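Local coordinates for protein 2-oxo-1,2-dihydroquinoline 8-monooxygenase, oxygenase component (Pseudomonas putida, PDB 1Z02) that probably hydroxylates 2-oxo-1,2-dihydroquinoline at position 8 as the Rieske-type oxygenase component of a monooxygenase, using a [2Fe-2S] cluster and a mononuclear iron, at residues D18-N23 with D384-A389; L242-D247 with T390-I395. All blocks are in the same frame, centred on the assembly; numbering follows the deposited sequence.

Interaction 1 (D18-N23 with D384-A389)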
ATOM      1  N   ASP A  18      20.291  26.832 -17.398  1.00 21.12           N
ATOM      2  CA  ASP A  18      19.997  28.216 -17.040  1.00 22.27           C
ATOM      3  C   ASP A  18      19.063  28.850 -18.059  1.00 21.22           C
ATOM      4  O   ASP A  18      18.598  29.974 -17.876  1.00 20.04           O
ATOM      5  CB  ASP A  18      21.291  29.028 -16.991  1.00 29.12           C
ATOM      6  CG  ASP A  18      22.179  28.640 -15.829  1.00 33.40           C
ATOM      7  OD1 ASP A  18      22.140  29.318 -14.789  1.00 38.39           O
ATOM      8  OD2 ASP A  18      22.916  27.647 -15.939  1.00 39.67           O
ATOM      9  N   ALA A  19      18.795  28.125 -19.140  1.00 19.68           N
ATOM     10  CA  ALA A  19      17.915  28.627 -20.192  1.00 18.93           C
ATOM     11  C   ALA A  19      16.430  28.343 -19.940  1.00 19.19           C
ATOM     12  O   ALA A  19      15.571  28.804 -20.694  1.00 18.98           O
ATOM     13  CB  ALA A  19      18.331  28.043 -21.518  1.00 17.66           C
ATOM     14  N   ARG A  20      16.125  27.586 -18.886  1.00 19.16           N
ATOM     15  CA  ARG A  20      14.735  27.269 -18.575  1.00 18.09           C
ATOM     16  C   ARG A  20      13.967  28.507 -18.124  1.00 17.65           C
ATOM     17  O   ARG A  20      14.541  29.445 -17.569  1.00 19.81           O
ATOM     18  CB  ARG A  20      14.658  26.175 -17.500  1.00 15.99           C
ATOM     19  CG  ARG A  20      15.200  26.558 -16.136  1.00 16.09           C
ATOM     20  CD  ARG A  20      15.017  25.408 -15.159  1.00 14.06           C
ATOM     21  NE  ARG A  20      15.508  25.727 -13.820  1.00 14.53           N
ATOM     22  CZ  ARG A  20      15.283  24.966 -12.754  1.00 14.80           C
ATOM     23  NH1 ARG A  20      14.579  23.848 -12.878  1.00 12.80           N
ATOM     24  NH2 ARG A  20      15.742  25.334 -11.562  1.00 13.71           N
ATOM     25  N   ALA A  21      12.664  28.499 -18.367  1.00 16.29           N
ATOM     26  CA  ALA A  21      11.807  29.616 -18.003  1.00 16.21           C
ATOM     27  C   ALA A  21      11.593  29.762 -16.503  1.00 17.03           C
ATOM     28  O   ALA A  21      11.449  30.882 -16.009  1.00 15.79           O
ATOM     29  CB  ALA A  21      10.465  29.491 -18.713  1.00 14.27           C
ATOM     30  N   ASN A  22      11.564  28.643 -15.780  1.00 15.29           N
ATOM     31  CA  ASN A  22      11.353  28.693 -14.340  1.00 15.13           C
ATOM     32  C   ASN A  22      12.637  28.891 -13.541  1.00 14.73           C
ATOM     33  O   ASN A  22      13.127  27.970 -12.888  1.00 13.92           O
ATOM     34  CB  ASN A  22      10.615  27.437 -13.837  1.00 16.18           C
ATOM     35  CG  ASN A  22      11.354  26.141 -14.134  1.00 15.74           C
ATOM     36  OD1 ASN A  22      11.260  25.179 -13.368  1.00 16.34           O
ATOM     37  ND2 ASN A  22      12.068  26.096 -15.251  1.00 11.94           N
ATOM     38  N   ASN A  23      13.179  30.102 -13.601  1.00 15.23           N
ATOM     39  CA  ASN A  23      14.391  30.440 -12.864  1.00 15.63           C
ATOM     40  C   ASN A  23      14.027  30.667 -11.393  1.00 14.49           C
ATOM     41  O   ASN A  23      12.845  30.737 -11.046  1.00 14.39           O
ATOM     42  CB  ASN A  23      15.035  31.690 -13.468  1.00 18.22           C
ATOM     43  CG  ASN A  23      14.051  32.846 -13.624  1.00 18.08           C
ATOM     44  OD1 ASN A  23      14.116  33.599 -14.595  1.00 23.81           O
ATOM     45  ND2 ASN A  23      13.146  32.994 -12.670  1.00 20.55           N
ATOM     46  N   ASP A 384      12.866  20.861 -10.103  1.00 10.08           N
ATOM     47  CA  ASP A 384      13.673  20.420 -11.247  1.00  9.65           C
ATOM     48  C   ASP A 384      13.038  20.418 -12.637  1.00 10.10           C
ATOM     49  O   ASP A 384      13.726  20.171 -13.634  1.00 10.35           O
ATOM     50  CB  ASP A 384      14.247  19.029 -10.965  1.00 10.09           C
ATOM     51  CG  ASP A 384      15.236  19.032  -9.811  1.00 11.86           C
ATOM     52  OD1 ASP A 384      15.729  17.943  -9.437  1.00 14.08           O
ATOM     53  OD2 ASP A 384      15.520  20.125  -9.278  1.00 13.67           O
ATOM     54  N   GLU A 385      11.737  20.666 -12.723  1.00  9.38           N
ATOM     55  CA  GLU A 385      11.094  20.712 -14.029  1.00  9.73           C
ATOM     56  C   GLU A 385      11.821  21.801 -14.833  1.00 11.23           C
ATOM     57  O   GLU A 385      12.300  22.789 -14.261  1.00 10.55           O
ATOM     58  CB  GLU A 385       9.618  21.076 -13.866  1.00 11.30           C
ATOM     59  CG  GLU A 385       9.391  22.496 -13.358  1.00  9.01           C
ATOM     60  CD  GLU A 385       7.935  22.793 -13.052  1.00 10.79           C
ATOM     61  OE1 GLU A 385       7.043  22.057 -13.548  1.00  8.43           O
ATOM     62  OE2 GLU A 385       7.683  23.776 -12.314  1.00  8.70           O
ATOM     63  N   GLN A 386      11.936  21.626 -16.146  1.00 10.51           N
ATOM     64  CA  GLN A 386      12.593  22.647 -16.965  1.00 10.40           C
ATOM     65  C   GLN A 386      11.583  23.213 -17.949  1.00  9.15           C
ATOM     66  O   GLN A 386      11.444  22.727 -19.066  1.00  8.66           O
ATOM     67  CB  GLN A 386      13.810  22.058 -17.686  1.00 11.04           C
ATOM     68  CG  GLN A 386      14.867  21.580 -16.696  1.00 12.57           C
ATOM     69  CD  GLN A 386      16.212  21.294 -17.324  1.00 14.26           C
ATOM     70  OE1 GLN A 386      16.820  22.160 -17.947  1.00 14.63           O
ATOM     71  NE2 GLN A 386      16.694  20.078 -17.144  1.00 14.40           N
ATOM     72  N   LEU A 387      10.866  24.241 -17.505  1.00  9.01           N
ATOM     73  CA  LEU A 387       9.838  24.879 -18.319  1.00  9.24           C
ATOM     74  C   LEU A 387      10.432  25.751 -19.414  1.00  9.34           C
ATOM     75  O   LEU A 387      11.583  26.184 -19.324  1.00 10.08           O
ATOM     76  CB  LEU A 387       8.905  25.703 -17.425  1.00  8.88           C
ATOM     77  CG  LEU A 387       8.300  24.922 -16.244  1.00 10.05           C
ATOM     78  CD1 LEU A 387       7.334  25.819 -15.459  1.00 11.65           C
ATOM     79  CD2 LEU A 387       7.602  23.673 -16.755  1.00 11.94           C
ATOM     80  N   VAL A 388       9.633  26.015 -20.445  1.00  9.77           N
ATOM     81  CA  VAL A 388      10.087  26.818 -21.573  1.00 10.73           C
ATOM     82  C   VAL A 388       9.136  27.964 -21.900  1.00 11.56           C
ATOM     83  O   VAL A 388       8.183  28.221 -21.166  1.00 10.93           O
ATOM     84  CB  VAL A 388      10.269  25.939 -22.819  1.00  9.55           C
ATOM     85  CG1 VAL A 388      11.436  24.985 -22.616  1.00  8.47           C
ATOM     86  CG2 VAL A 388       8.999  25.149 -23.075  1.00 11.19           C
ATOM     87  N   ALA A 389       9.395  28.635 -23.018  1.00 12.69           N
ATOM     88  CA  ALA A 389       8.596  29.785 -23.444  1.00 13.38           C
ATOM     89  C   ALA A 389       7.091  29.568 -23.421  1.00 13.71           C
ATOM     90  O   ALA A 389       6.346  30.438 -22.967  1.00 15.36           O
ATOM     91  CB  ALA A 389       9.031  30.231 -24.843  1.00 14.67           C
TER
HETATM   92  O   HOH W   1      15.990  23.546  -9.247  1.00 34.01           O

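Interaction 2 (L242-D247 with T390-I395)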
ATOM      1  N   LEU A 242       1.257  25.919 -30.431  1.00 25.40           N
ATOM      2  CA  LEU A 242       0.866  27.325 -30.407  1.00 26.44           C
ATOM      3  C   LEU A 242       1.895  28.099 -29.597  1.00 28.48           C
ATOM      4  O   LEU A 242       2.237  27.703 -28.480  1.00 28.47           O
ATOM      5  CB  LEU A 242      -0.508  27.502 -29.750  1.00 27.05           C
ATOM      6  CG  LEU A 242      -1.775  27.325 -30.593  1.00 28.07           C
ATOM      7  CD1 LEU A 242      -2.999  27.547 -29.709  1.00 27.01           C
ATOM      8  CD2 LEU A 242      -1.773  28.324 -31.745  1.00 27.56           C
ATOM      9  N   LEU A 243       2.377  29.207 -30.151  1.00 29.82           N
ATOM     10  CA  LEU A 243       3.381  30.018 -29.469  1.00 31.20           C
ATOM     11  C   LEU A 243       2.943  31.429 -29.149  1.00 31.82           C
ATOM     12  O   LEU A 243       2.251  32.072 -29.934  1.00 32.54           O
ATOM     13  CB  LEU A 243       4.640  30.168 -30.307  1.00 29.63           C
ATOM     14  CG  LEU A 243       5.372  29.034 -30.970  1.00 30.29           C
ATOM     15  CD1 LEU A 243       6.390  29.669 -31.898  1.00 27.88           C
ATOM     16  CD2 LEU A 243       6.029  28.143 -29.950  1.00 32.93           C
ATOM     17  N   PRO A 244       3.362  31.939 -27.985  1.00 32.61           N
ATOM     18  CA  PRO A 244       3.000  33.302 -27.604  1.00 33.96           C
ATOM     19  C   PRO A 244       3.929  34.244 -28.375  1.00 35.56           C
ATOM     20  O   PRO A 244       5.154  34.065 -28.374  1.00 36.19           O
ATOM     21  CB  PRO A 244       3.257  33.318 -26.102  1.00 33.44           C
ATOM     22  CG  PRO A 244       4.405  32.373 -25.945  1.00 31.31           C
ATOM     23  CD  PRO A 244       4.031  31.238 -26.874  1.00 31.87           C
ATOM     24  N   THR A 245       3.350  35.234 -29.042  1.00 37.14           N
ATOM     25  CA  THR A 245       4.133  36.177 -29.830  1.00 38.64           C
ATOM     26  C   THR A 245       4.445  37.449 -29.066  1.00 40.38           C
ATOM     27  O   THR A 245       5.369  38.187 -29.409  1.00 39.65           O
ATOM     28  CB  THR A 245       3.392  36.547 -31.126  1.00 37.20           C
ATOM     29  OG1 THR A 245       2.148  37.188 -30.810  1.00 37.81           O
ATOM     30  CG2 THR A 245       3.122  35.299 -31.944  1.00 37.39           C
ATOM     31  N   SER A 246       3.657  37.708 -28.032  1.00 43.02           N
ATOM     32  CA  SER A 246       3.855  38.895 -27.223  1.00 46.17           C
ATOM     33  C   SER A 246       3.763  38.586 -25.745  1.00 47.65           C
ATOM     34  O   SER A 246       3.373  37.493 -25.338  1.00 48.52           O
ATOM     35  CB  SER A 246       2.833  39.976 -27.580  1.00 46.52           C
ATOM     36  OG  SER A 246       1.511  39.555 -27.292  1.00 50.84           O
ATOM     37  N   ASP A 247       4.116  39.582 -24.953  1.00 49.19           N
ATOM     38  CA  ASP A 247       4.126  39.474 -23.512  1.00 50.42           C
ATOM     39  C   ASP A 247       2.734  39.414 -22.924  1.00 49.09           C
ATOM     40  O   ASP A 247       2.509  38.751 -21.916  1.00 50.39           O
ATOM     41  CB  ASP A 247       4.863  40.675 -22.939  1.00 55.20           C
ATOM     42  CG  ASP A 247       5.855  40.288 -21.907  1.00 57.54           C
ATOM     43  OD1 ASP A 247       6.559  41.170 -21.380  1.00 60.19           O
ATOM     44  OD2 ASP A 247       5.931  39.086 -21.625  1.00 59.50           O
ATOM     45  N   THR A 390       6.636  28.421 -23.916  1.00 12.83           N
ATOM     46  CA  THR A 390       5.202  28.134 -23.946  1.00 14.13           C
ATOM     47  C   THR A 390       4.610  27.943 -22.550  1.00 13.47           C
ATOM     48  O   THR A 390       3.391  27.981 -22.367  1.00 13.80           O
ATOM     49  CB  THR A 390       4.903  26.873 -24.772  1.00 13.65           C
ATOM     50  OG1 THR A 390       5.719  25.797 -24.307  1.00 16.99           O
ATOM     51  CG2 THR A 390       5.187  27.114 -26.239  1.00 16.97           C
ATOM     52  N   ASP A 391       5.474  27.738 -21.565  1.00 13.42           N
ATOM     53  CA  ASP A 391       5.017  27.534 -20.201  1.00 13.34           C
ATOM     54  C   ASP A 391       4.659  28.832 -19.506  1.00 14.00           C
ATOM     55  O   ASP A 391       4.466  28.870 -18.296  1.00 14.01           O
ATOM     56  CB  ASP A 391       6.070  26.757 -19.415  1.00 10.99           C
ATOM     57  CG  ASP A 391       6.145  25.308 -19.850  1.00 11.10           C
ATOM     58  OD1 ASP A 391       7.262  24.773 -20.023  1.00 11.57           O
ATOM     59  OD2 ASP A 391       5.065  24.701 -20.017  1.00 11.11           O
ATOM     60  N   ILE A 392       4.558  29.908 -20.274  1.00 15.30           N
ATOM     61  CA  ILE A 392       4.178  31.173 -19.684  1.00 16.02           C
ATOM     62  C   ILE A 392       2.733  31.050 -19.204  1.00 16.58           C
ATOM     63  O   ILE A 392       2.286  31.801 -18.326  1.00 15.51           O
ATOM     64  CB  ILE A 392       4.264  32.330 -20.692  1.00 16.82           C
ATOM     65  CG1 ILE A 392       3.758  33.604 -20.027  1.00 17.44           C
ATOM     66  CG2 ILE A 392       3.430  32.021 -21.924  1.00 15.66           C
ATOM     67  CD1 ILE A 392       4.560  34.795 -20.316  1.00 20.70           C
ATOM     68  N   SER A 393       2.002  30.107 -19.791  1.00 17.06           N
ATOM     69  CA  SER A 393       0.613  29.878 -19.417  1.00 17.61           C
ATOM     70  C   SER A 393       0.525  29.322 -18.005  1.00 15.55           C
ATOM     71  O   SER A 393      -0.005  29.977 -17.107  1.00 15.96           O
ATOM     72  CB  SER A 393      -0.056  28.887 -20.375  1.00 21.18           C
ATOM     73  OG  SER A 393      -0.168  29.421 -21.673  1.00 26.98           O
ATOM     74  N   PRO A 394       1.047  28.102 -17.787  1.00 13.90           N
ATOM     75  CA  PRO A 394       0.963  27.557 -16.432  1.00 13.19           C
ATOM     76  C   PRO A 394       1.639  28.425 -15.371  1.00 12.37           C
ATOM     77  O   PRO A 394       1.133  28.537 -14.254  1.00 11.53           O
ATOM     78  CB  PRO A 394       1.591  26.161 -16.570  1.00 12.06           C
ATOM     79  CG  PRO A 394       2.535  26.309 -17.733  1.00 12.53           C
ATOM     80  CD  PRO A 394       1.767  27.181 -18.692  1.00 13.47           C
ATOM     81  N   ILE A 395       2.768  29.041 -15.709  1.00 12.85           N
ATOM     82  CA  ILE A 395       3.472  29.889 -14.748  1.00 12.02           C
ATOM     83  C   ILE A 395       2.582  31.059 -14.330  1.00 12.42           C
ATOM     84  O   ILE A 395       2.466  31.372 -13.142  1.00 11.35           O
ATOM     85  CB  ILE A 395       4.803  30.411 -15.336  1.00 14.82           C
ATOM     86  CG1 ILE A 395       5.767  29.234 -15.547  1.00 14.12           C
ATOM     87  CG2 ILE A 395       5.414  31.465 -14.413  1.00 11.89           C
ATOM     88  CD1 ILE A 395       7.075  29.605 -16.205  1.00 15.68           C
TER

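Interaction 1 (D18-N23 with D384-A389)
The side-chain amide of Asn22 lies against the backbone of Glu385 to Leu387, and its nitrogen and oxygen are probably interchanged in the model. Its CG sits 3.5 Å from Glu385 O whichever way the amide is turned; turned over, the group may bond both Glu385 O and the amide N of Leu387. CG lies between the backbone N and the carbonyl carbon (chi1 59°), and CB rests 4.0 Å from Leu387 CD1. An alanine here would probably leave Glu385 O and Leu387 N without their amide neighbour and open a gap beside Leu387 CG.

The firm bond is from Ala21 N to Leu387 O, 2.7 Å long and nearly straight at 170°, although the N stands above the carbonyl plane. Here the chain makes an inverse gamma turn centred on Asn22, and Asn23 takes the N-cap position of helix 24-27. Across from it, 385-388 runs extended between helix 380-384 and the approach to helix 392-404.

Arg20, extended from CG as far as NE, brings its guanidinium to the carbonyl of Glu385. NH1 is held chiefly by Asp383 O and makes a bent, weak bond to Glu385 O at 2.9 Å. A water accepts from NH2 and donates weakly to Asp384 OD2, while Arg20 CD packs 4.1 Å from Gln386 CG. The carboxylate of Glu385 is gripped by Tyr376 and by a salt bridge to Arg398. A second subunit borders the contact, with its Leu130 on Arg20 and its Asp128 bonding Ala389 N.

Interaction 2 (L242-D247 with T390-I395)
The last residues of strand 241-244 pass the entrance to helix 392-404, with the CA atoms of Leu243 and Thr390 6.1 Å apart, and no hydrogen bond joins the two backbones.

Thr390 meets the strand with its methyl. OG1 takes the place between the backbone N and the carbonyl carbon (chi1 52°), which leaves CG2 anti to the carbonyl carbon. CG2 lies 3.8 Å from Leu242 O. Leu243 CD2 is 3.9 Å from Thr390 CG2, and the CD corner of the Pro244 ring comes next. The side chains of Leu243 and Thr390 approach at a slant, with CD2 and CG2 the nearest pair.

Farther along, the Pro244 ring meets the helix through CG, 4.2 Å from Ile392 CG2, the two side chains running past one another with opposite senses. With CG1 of Ile392 anti to the backbone N (chi1 176°), CG2 lies between N and the carbonyl carbon.

Strand 241-244 is an outer strand of a small antiparallel sheet in the catalytic domain. Leu243 pairs through its backbone with Ala272 of strand 271-277, and Pro244 also rests on Trp271 of that strand. The Leu242 side chain is about 12 Å from the bound iron, so the contact lies outside the metal's first shell. His86 of a second subunit, a cluster ligand, bonds OD1 of Asp391, which sits at the N-cap position without a capping bond from its side chain and whose OD1 also accepts from Val388 N. Asn125 of that subunit packs on Thr390.

With only van der Waals contacts and no hydrogen bond between the segments, nothing directional holds this strand end against the helix start.

In the fold
From the N terminus, 18-23 comes first, just ahead of helix 24-27, and finds its partner more than 360 residues later, so interaction 1 closes a loop holding the Rieske domain and most of the catalytic domain. Segment 242-247 falls inside that loop, yet its partner 390-395 lies just beyond 384-389, so the two contacts cross. Interaction 2 closes a shorter loop within the catalytic domain. Because 384-389 runs straight into 390-395, one passage of chain carries the N-terminal arm and then the strand end. Leu387 CD1 packs 3.8 Å from Ile395 CG1, joining the contacts, and both border the second subunit.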